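PDB 3SK9: putative uncharacterized protein TTHB187 from Thermus thermophilus HB8, which cleaves single-stranded DNA with its metal-stimulated HD nuclease domain, the part crystallised here, as the Cas3 endonuclease/helicase of CRISPR antiviral defence. Local coordinates for residues K152-A155 against R156-L159; A206-A209 against D210-S214; A213-P216 against S217-P220. All coordinates share one frame; numbering follows the deposited sequence.

Contact 1. Residues K152-A155 against R156-L159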
ATOM      1  N   LYS A 152      14.884 -11.582   7.817  1.00 23.23           N
ATOM      2  CA  LYS A 152      14.454 -12.390   6.680  1.00 23.98           C
ATOM      3  C   LYS A 152      14.546 -13.884   7.008  1.00 22.89           C
ATOM      4  O   LYS A 152      13.649 -14.644   6.624  1.00 28.48           O
ATOM      5  CB  LYS A 152      15.246 -12.038   5.427  1.00 28.94           C
ATOM      6  CG  LYS A 152      14.962 -10.615   4.959  1.00 30.56           C
ATOM      7  CD  LYS A 152      15.583 -10.337   3.616  1.00 32.12           C
ATOM      8  CE  LYS A 152      17.086 -10.176   3.717  1.00 43.05           C
ATOM      9  NZ  LYS A 152      17.651  -9.868   2.379  1.00 45.80           N
ATOM     10  N   SER A 153      15.587 -14.297   7.734  1.00 26.12           N
ATOM     11  CA  SER A 153      15.707 -15.689   8.162  1.00 24.83           C
ATOM     12  C   SER A 153      14.511 -16.087   9.014  1.00 24.98           C
ATOM     13  O   SER A 153      13.943 -17.160   8.808  1.00 27.08           O
ATOM     14  CB  SER A 153      17.028 -15.899   8.943  1.00 24.05           C
ATOM     15  OG  SER A 153      17.108 -17.219   9.450  1.00 48.58           O
ATOM     16  N   ARG A 154      14.122 -15.252   9.986  1.00 24.69           N
ATOM     17  CA  ARG A 154      12.943 -15.542  10.812  1.00 27.69           C
ATOM     18  C   ARG A 154      11.668 -15.620  10.008  1.00 29.25           C
ATOM     19  O   ARG A 154      10.869 -16.519  10.233  1.00 28.92           O
ATOM     20  CB  ARG A 154      12.679 -14.478  11.884  1.00 36.31           C
ATOM     21  CG  ARG A 154      13.572 -14.526  13.073  1.00 41.65           C
ATOM     22  CD  ARG A 154      13.169 -13.430  14.017  1.00 46.31           C
ATOM     23  NE  ARG A 154      14.087 -13.304  15.130  1.00 45.33           N
ATOM     24  CZ  ARG A 154      13.767 -12.751  16.291  1.00 53.60           C
ATOM     25  NH1 ARG A 154      12.546 -12.274  16.492  1.00 52.71           N
ATOM     26  NH2 ARG A 154      14.665 -12.678  17.257  1.00 56.13           N
ATOM     27  N   ALA A 155      11.439 -14.656   9.112  1.00 23.76           N
ATOM     28  CA  ALA A 155      10.237 -14.695   8.304  1.00 24.41           C
ATOM     29  C   ALA A 155      10.189 -15.988   7.460  1.00 29.52           C
ATOM     30  O   ALA A 155       9.146 -16.643   7.359  1.00 30.02           O
ATOM     31  CB  ALA A 155      10.174 -13.473   7.398  1.00 22.16           C
ATOM     32  N   ARG A 156      11.302 -16.330   6.827  1.00 30.09           N
ATOM     33  CA  ARG A 156      11.339 -17.485   5.923  1.00 30.63           C
ATOM     34  C   ARG A 156      11.066 -18.786   6.702  1.00 33.86           C
ATOM     35  O   ARG A 156      10.481 -19.739   6.172  1.00 36.54           O
ATOM     36  CB  ARG A 156      12.661 -17.550   5.172  1.00 31.87           C
ATOM     37  CG  ARG A 156      12.881 -16.447   4.152  1.00 32.05           C
ATOM     38  CD  ARG A 156      14.115 -16.745   3.312  1.00 40.58           C
ATOM     39  NE  ARG A 156      14.850 -15.566   2.855  1.00 52.94           N
ATOM     40  CZ  ARG A 156      14.517 -14.825   1.803  1.00 54.32           C
ATOM     41  NH1 ARG A 156      13.428 -15.101   1.100  1.00 63.29           N
ATOM     42  NH2 ARG A 156      15.273 -13.799   1.458  1.00 51.80           N
ATOM     43  N   ARG A 157      11.435 -18.813   7.974  1.00 31.99           N
ATOM     44  CA  ARG A 157      11.100 -19.966   8.829  1.00 37.09           C
ATOM     45  C   ARG A 157       9.566 -20.174   8.878  1.00 42.27           C
ATOM     46  O   ARG A 157       9.043 -21.294   8.714  1.00 39.48           O
ATOM     47  CB  ARG A 157      11.685 -19.768  10.235  1.00 33.33           C
ATOM     48  CG  ARG A 157      12.661 -20.848  10.684  1.00 53.87           C
ATOM     49  CD  ARG A 157      13.356 -20.502  12.019  1.00 58.49           C
ATOM     50  NE  ARG A 157      14.504 -19.609  11.828  1.00 62.03           N
ATOM     51  CZ  ARG A 157      14.746 -18.496  12.529  1.00 62.01           C
ATOM     52  NH1 ARG A 157      13.918 -18.118  13.508  1.00 63.47           N
ATOM     53  NH2 ARG A 157      15.831 -17.763  12.259  1.00 47.22           N
ATOM     54  N   HIS A 158       8.832 -19.088   9.073  1.00 32.02           N
ATOM     55  CA  HIS A 158       7.380 -19.165   9.084  1.00 36.74           C
ATOM     56  C   HIS A 158       6.841 -19.572   7.718  1.00 40.67           C
ATOM     57  O   HIS A 158       5.904 -20.369   7.602  1.00 39.43           O
ATOM     58  CB  HIS A 158       6.768 -17.805   9.447  1.00 39.26           C
ATOM     59  CG  HIS A 158       7.061 -17.349  10.844  1.00 43.57           C
ATOM     60  ND1 HIS A 158       6.365 -17.810  11.943  1.00 47.72           N
ATOM     61  CD2 HIS A 158       7.950 -16.443  11.314  1.00 42.07           C
ATOM     62  CE1 HIS A 158       6.827 -17.215  13.029  1.00 48.90           C
ATOM     63  NE2 HIS A 158       7.785 -16.375  12.674  1.00 41.76           N
ATOM     64  N   LEU A 159       7.425 -19.016   6.675  1.00 30.64           N
ATOM     65  CA  LEU A 159       6.898 -19.215   5.335  1.00 34.90           C
ATOM     66  C   LEU A 159       7.046 -20.674   4.910  1.00 43.77           C
ATOM     67  O   LEU A 159       6.288 -21.163   4.070  1.00 37.44           O
ATOM     68  CB  LEU A 159       7.600 -18.288   4.324  1.00 36.35           C
ATOM     69  CG  LEU A 159       7.213 -16.811   4.523  1.00 34.96           C
ATOM     70  CD1 LEU A 159       7.971 -15.923   3.560  1.00 43.90           C
ATOM     71  CD2 LEU A 159       5.688 -16.644   4.381  1.00 27.71           C
TER

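Contact 2. Residues A206-A209 against D210-S214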
ATOM      1  N   ALA A 206       3.319   5.960   0.969  1.00 16.50           N
ATOM      2  CA  ALA A 206       2.733   4.775   1.619  1.00 18.10           C
ATOM      3  C   ALA A 206       2.694   4.947   3.138  1.00 21.93           C
ATOM      4  O   ALA A 206       1.689   4.594   3.763  1.00 18.69           O
ATOM      5  CB  ALA A 206       3.462   3.501   1.238  1.00 19.18           C
ATOM      6  N   SER A 207       3.748   5.538   3.714  1.00 19.74           N
ATOM      7  CA  SER A 207       3.765   5.838   5.138  1.00 18.47           C
ATOM      8  C   SER A 207       2.568   6.740   5.577  1.00 22.56           C
ATOM      9  O   SER A 207       1.808   6.448   6.538  1.00 20.02           O
ATOM     10  CB  SER A 207       5.083   6.488   5.515  1.00 24.84           C
ATOM     11  OG  SER A 207       5.019   6.979   6.816  1.00 26.92           O
ATOM     12  N   PHE A 208       2.380   7.813   4.852  1.00 15.56           N
ATOM     13  CA  PHE A 208       1.233   8.688   5.111  1.00 19.36           C
ATOM     14  C   PHE A 208      -0.121   8.011   4.835  1.00 16.89           C
ATOM     15  O   PHE A 208      -1.047   8.080   5.652  1.00 18.42           O
ATOM     16  CB  PHE A 208       1.355   9.960   4.274  1.00 16.12           C
ATOM     17  CG  PHE A 208       0.187  10.903   4.421  1.00 18.12           C
ATOM     18  CD1 PHE A 208       0.049  11.687   5.570  1.00 20.56           C
ATOM     19  CD2 PHE A 208      -0.757  11.036   3.395  1.00 22.15           C
ATOM     20  CE1 PHE A 208      -1.024  12.596   5.709  1.00 23.84           C
ATOM     21  CE2 PHE A 208      -1.863  11.947   3.534  1.00 19.11           C
ATOM     22  CZ  PHE A 208      -1.963  12.725   4.689  1.00 20.65           C
ATOM     23  N   ALA A 209      -0.273   7.378   3.683  1.00 14.42           N
ATOM     24  CA  ALA A 209      -1.617   6.826   3.356  1.00 16.50           C
ATOM     25  C   ALA A 209      -2.014   5.705   4.292  1.00 16.89           C
ATOM     26  O   ALA A 209      -3.194   5.580   4.661  1.00 17.00           O
ATOM     27  CB  ALA A 209      -1.659   6.334   1.864  1.00 16.61           C
ATOM     28  N   ASP A 210      -1.066   4.861   4.664  1.00 17.81           N
ATOM     29  CA  ASP A 210      -1.376   3.742   5.599  1.00 16.87           C
ATOM     30  C   ASP A 210      -1.809   4.321   6.958  1.00 17.34           C
ATOM     31  O   ASP A 210      -2.770   3.831   7.576  1.00 19.71           O
ATOM     32  CB  ASP A 210      -0.159   2.824   5.813  1.00 21.27           C
ATOM     33  CG  ASP A 210      -0.457   1.684   6.818  1.00 37.66           C
ATOM     34  OD1 ASP A 210      -1.187   0.750   6.450  1.00 30.64           O
ATOM     35  OD2 ASP A 210       0.018   1.749   7.973  1.00 32.91           O
ATOM     36  N   TRP A 211      -1.118   5.363   7.392  1.00 17.39           N
ATOM     37  CA  TRP A 211      -1.483   6.052   8.649  1.00 17.30           C
ATOM     38  C   TRP A 211      -2.924   6.577   8.597  1.00 18.21           C
ATOM     39  O   TRP A 211      -3.732   6.293   9.505  1.00 16.76           O
ATOM     40  CB  TRP A 211      -0.514   7.187   8.918  1.00 15.52           C
ATOM     41  CG  TRP A 211      -0.881   7.995  10.130  1.00 15.82           C
ATOM     42  CD1 TRP A 211      -0.775   7.591  11.432  1.00 19.58           C
ATOM     43  CD2 TRP A 211      -1.338   9.323  10.151  1.00 17.88           C
ATOM     44  NE1 TRP A 211      -1.172   8.590  12.262  1.00 20.96           N
ATOM     45  CE2 TRP A 211      -1.508   9.680  11.511  1.00 20.25           C
ATOM     46  CE3 TRP A 211      -1.598  10.281   9.149  1.00 19.42           C
ATOM     47  CZ2 TRP A 211      -1.942  10.934  11.902  1.00 21.64           C
ATOM     48  CZ3 TRP A 211      -2.047  11.523   9.529  1.00 28.72           C
ATOM     49  CH2 TRP A 211      -2.229  11.845  10.903  1.00 23.53           C
ATOM     50  N   VAL A 212      -3.254   7.342   7.556  1.00 15.81           N
ATOM     51  CA  VAL A 212      -4.628   7.910   7.436  1.00 17.22           C
ATOM     52  C   VAL A 212      -5.634   6.735   7.471  1.00 19.95           C
ATOM     53  O   VAL A 212      -6.586   6.735   8.264  1.00 21.20           O
ATOM     54  CB  VAL A 212      -4.817   8.671   6.123  1.00 16.68           C
ATOM     55  CG1 VAL A 212      -6.291   9.128   5.941  1.00 16.26           C
ATOM     56  CG2 VAL A 212      -3.941   9.884   6.098  1.00 17.90           C
ATOM     57  N   ALA A 213      -5.416   5.740   6.616  1.00 17.96           N
ATOM     58  CA  ALA A 213      -6.401   4.634   6.453  1.00 19.97           C
ATOM     59  C   ALA A 213      -6.531   3.762   7.691  1.00 19.91           C
ATOM     60  O   ALA A 213      -7.575   3.109   7.916  1.00 22.58           O
ATOM     61  CB  ALA A 213      -6.036   3.784   5.226  1.00 16.13           C
ATOM     62  N   SER A 214      -5.523   3.817   8.558  1.00 18.87           N
ATOM     63  CA  SER A 214      -5.521   2.968   9.746  1.00 20.24           C
ATOM     64  C   SER A 214      -6.382   3.531  10.874  1.00 22.53           C
ATOM     65  O   SER A 214      -6.531   2.872  11.912  1.00 21.90           O
ATOM     66  CB  SER A 214      -4.082   2.794  10.283  1.00 21.32           C
ATOM     67  OG  SER A 214      -3.390   1.840   9.484  1.00 24.07           O
TER

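Contact 3. Residues A213-P216 against S217-P220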
ATOM      1  N   ALA A 213      -5.416   5.740   6.616  1.00 17.96           N
ATOM      2  CA  ALA A 213      -6.401   4.634   6.453  1.00 19.97           C
ATOM      3  C   ALA A 213      -6.531   3.762   7.691  1.00 19.91           C
ATOM      4  O   ALA A 213      -7.575   3.109   7.916  1.00 22.58           O
ATOM      5  CB  ALA A 213      -6.036   3.784   5.226  1.00 16.13           C
ATOM      6  N   SER A 214      -5.523   3.817   8.558  1.00 18.87           N
ATOM      7  CA  SER A 214      -5.521   2.968   9.746  1.00 20.24           C
ATOM      8  C   SER A 214      -6.382   3.531  10.874  1.00 22.53           C
ATOM      9  O   SER A 214      -6.531   2.872  11.912  1.00 21.90           O
ATOM     10  CB  SER A 214      -4.082   2.794  10.283  1.00 21.32           C
ATOM     11  OG  SER A 214      -3.390   1.840   9.484  1.00 24.07           O
ATOM     12  N   ASP A 215      -6.889   4.755  10.703  1.00 20.39           N
ATOM     13  CA  ASP A 215      -7.664   5.407  11.782  1.00 20.94           C
ATOM     14  C   ASP A 215      -9.157   5.120  11.583  1.00 20.84           C
ATOM     15  O   ASP A 215      -9.767   5.616  10.650  1.00 19.72           O
ATOM     16  CB  ASP A 215      -7.411   6.913  11.769  1.00 20.07           C
ATOM     17  CG  ASP A 215      -8.059   7.641  12.972  1.00 29.10           C
ATOM     18  OD1 ASP A 215      -9.013   7.108  13.613  1.00 23.28           O
ATOM     19  OD2 ASP A 215      -7.602   8.755  13.262  1.00 24.88           O
ATOM     20  N   PRO A 216      -9.742   4.277  12.456  1.00 16.91           N
ATOM     21  CA  PRO A 216     -11.153   3.909  12.207  1.00 17.28           C
ATOM     22  C   PRO A 216     -12.117   5.073  12.372  1.00 21.04           C
ATOM     23  O   PRO A 216     -13.284   4.996  11.938  1.00 24.39           O
ATOM     24  CB  PRO A 216     -11.414   2.807  13.228  1.00 20.42           C
ATOM     25  CG  PRO A 216     -10.393   2.960  14.262  1.00 23.18           C
ATOM     26  CD  PRO A 216      -9.157   3.529  13.574  1.00 18.26           C
ATOM     27  N   SER A 217     -11.673   6.161  12.979  1.00 21.63           N
ATOM     28  CA  SER A 217     -12.547   7.323  13.029  1.00 23.82           C
ATOM     29  C   SER A 217     -12.702   7.929  11.639  1.00 25.00           C
ATOM     30  O   SER A 217     -13.678   8.620  11.368  1.00 24.42           O
ATOM     31  CB  SER A 217     -12.050   8.363  14.043  1.00 31.49           C
ATOM     32  OG  SER A 217     -10.914   9.070  13.550  1.00 32.31           O
ATOM     33  N   LEU A 218     -11.726   7.683  10.763  1.00 23.27           N
ATOM     34  CA  LEU A 218     -11.752   8.211   9.394  1.00 23.85           C
ATOM     35  C   LEU A 218     -12.289   7.149   8.411  1.00 25.41           C
ATOM     36  O   LEU A 218     -12.974   7.462   7.415  1.00 21.85           O
ATOM     37  CB  LEU A 218     -10.310   8.605   8.982  1.00 19.50           C
ATOM     38  CG  LEU A 218      -9.747   9.748   9.861  1.00 21.59           C
ATOM     39  CD1 LEU A 218      -8.307  10.097   9.483  1.00 26.68           C
ATOM     40  CD2 LEU A 218     -10.685  10.975   9.786  1.00 23.41           C
ATOM     41  N   PHE A 219     -11.942   5.892   8.711  1.00 22.75           N
ATOM     42  CA  PHE A 219     -12.230   4.753   7.843  1.00 20.72           C
ATOM     43  C   PHE A 219     -12.857   3.663   8.706  1.00 19.51           C
ATOM     44  O   PHE A 219     -12.205   2.709   9.113  1.00 18.66           O
ATOM     45  CB  PHE A 219     -10.929   4.270   7.157  1.00 21.60           C
ATOM     46  CG  PHE A 219     -10.595   5.062   5.922  1.00 17.52           C
ATOM     47  CD1 PHE A 219      -9.779   6.197   5.981  1.00 26.06           C
ATOM     48  CD2 PHE A 219     -11.156   4.695   4.707  1.00 18.11           C
ATOM     49  CE1 PHE A 219      -9.528   6.967   4.788  1.00 18.99           C
ATOM     50  CE2 PHE A 219     -10.942   5.442   3.550  1.00 17.84           C
ATOM     51  CZ  PHE A 219     -10.124   6.553   3.578  1.00 19.39           C
ATOM     52  N   PRO A 220     -14.158   3.791   8.955  1.00 23.33           N
ATOM     53  CA  PRO A 220     -14.821   2.885   9.905  1.00 20.23           C
ATOM     54  C   PRO A 220     -14.771   1.408   9.503  1.00 19.49           C
ATOM     55  O   PRO A 220     -14.810   1.061   8.317  1.00 22.07           O
ATOM     56  CB  PRO A 220     -16.290   3.359   9.882  1.00 25.61           C
ATOM     57  CG  PRO A 220     -16.286   4.734   9.237  1.00 27.48           C
ATOM     58  CD  PRO A 220     -15.108   4.719   8.295  1.00 22.78           C
TER
HETATM   59  O   HOH W   1      -9.589   1.958   9.614  1.00 24.70           O

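Contact 1. Residues K152-A155 against R156-L159
R157 turns back upon S153 because its chi1, -121°, departs from a staggered value and its chain then bends at chi3, -82°. Together these torsions carry the guanidinium one turn back along the outside of helix 149-161, where R157 NH2 donates to S153 OG at 3.1 Å. The bond is not straight: the N-H...O angle is 136°, and the hydroxyl oxygen lies tilted out of the guanidinium plane. One face of the same group rests on the backbone, with R157 CZ 3.9 Å from R154 CA, while R157 NH1 approaches R154 CG at 3.6 Å. R154 itself runs outward with an extended chain, and its NH1 is hydrogen-bonded to W107 O; what meets R157 is the aliphatic base of the chain, at CG.

Elsewhere on the helix K152 and R156 lie alongside each other and point the same way, with K152 CD 4.1 Å from R156 NH2. Their backbones are joined by the R156 N to K152 O bond of 2.9 Å, and R156 CG packs against that same oxygen at 3.2 Å. The H158 ring places CD2 3.1 Å from R154 O, whose bond from H158 N is long and weak. A155, the buried member, turns its methyl to F113 and L116 of helix 110-124, and its carbonyl oxygen accepts from L159 N.

Four basic side chains are thus gathered within six residues of a surface helix, yet none of their charged atoms touch; K152 NZ and R156 NH2 remain 4.7 Å apart. Across the contact the R157 guanidinium is received by a neutral hydroxyl and by the CA and methylene of R154, while R154 has a long, weak ion pair with E150; this surface is probably net positive, with that acid offsetting part of the charge.

Contact 2. Residues A206-A209 against D210-S214
The last turns of helix 196-213 carry D210, the aspartate that completes the H...HD...D motif of the HD nuclease fold, a ligand of the divalent-metal site together with H29, H74 and D75. D210 N donates to A206 O at 2.9 Å with an N-H...O angle of 162°, fixing its backbone in regular helix, while D210 OD1 is hydrogen-bonded to H29 NE2 on helix 26-43. D75 OD2 also lies close to D210 OD1, the two carboxylates near each other as ligands of one metal site would be.

A different side of the helix is apolar. F208, with CG trans to its own nitrogen (chi1 177°), carries its ring along the helix to V212, whose CG2 stands over one face in a CH-pi contact, 3.9 Å from the ring centroid and 18° off its normal. The indole of W211 is met at its edge, near its plane, by F208 CE1, 4.1 Å from W211 CZ3. Helix 230-246 packs here, with L242 against F208 and L245 against W211 and V212. At the C-terminal end the chain turns on S214, whose OG donates to D210 O at 2.8 Å from above the carbonyl plane.

Contact 3. Residues A213-P216 against S217-P220
D215 OD1 is gripped by two donors of a single residue: S217 OG at 2.7 Å and S217 N at 2.9 Å. Both reach the oxygen from the same face of the carboxylate and well above its plane. S217 makes this possible by holding OG between its own backbone nitrogen and carbonyl carbon (chi1 75°), the crowded position, which brings hydroxyl and N-H to one point. The backbone carbonyl of D215 is doubly used as well, accepting from F219 N at 2.9 Å in its plane and from L218 N, also at 2.9 Å, from above it. Side chain to residue i+2 and carbonyl to i+3 and i+4 define an Asx motif.

L218 CD1 packs on D215 CB at 4.0 Å, and F219 CB lies 3.6 Å from A213 O. A water closes the turn from A213 O, 2.9 Å away, to F219 O. The F219 side chain then reaches D32 and V36 of helix 26-43 and L237 and A238 of helix 230-246.

Four hydrogen bonds thus converge on OD1 and O of D215, and they probably hold the reversal of the chain after helix 196-213.

How the contacts relate
Contacts 2 and 3 are consecutive, sharing A213 and S214, with centres about 10 Å apart; contact 1 lies apart on the surface, its centre about 26 Å from that of contact 2 and 31 Å from that of contact 3. Contact 2 is buried and contact 3 partly so, and both pack against helices 26-43 and 230-246, whereas contact 1 leans on helix 110-124. Chemistry follows position: basic chains spread over a helix exterior in 152-159, aromatic packing beside a metal-binding aspartate in 206-214, and an aspartate-centred turn in 213-220. V212 O touches F219 CD1 and L218 CD1, each at 4.0 Å, joining helix end and turn.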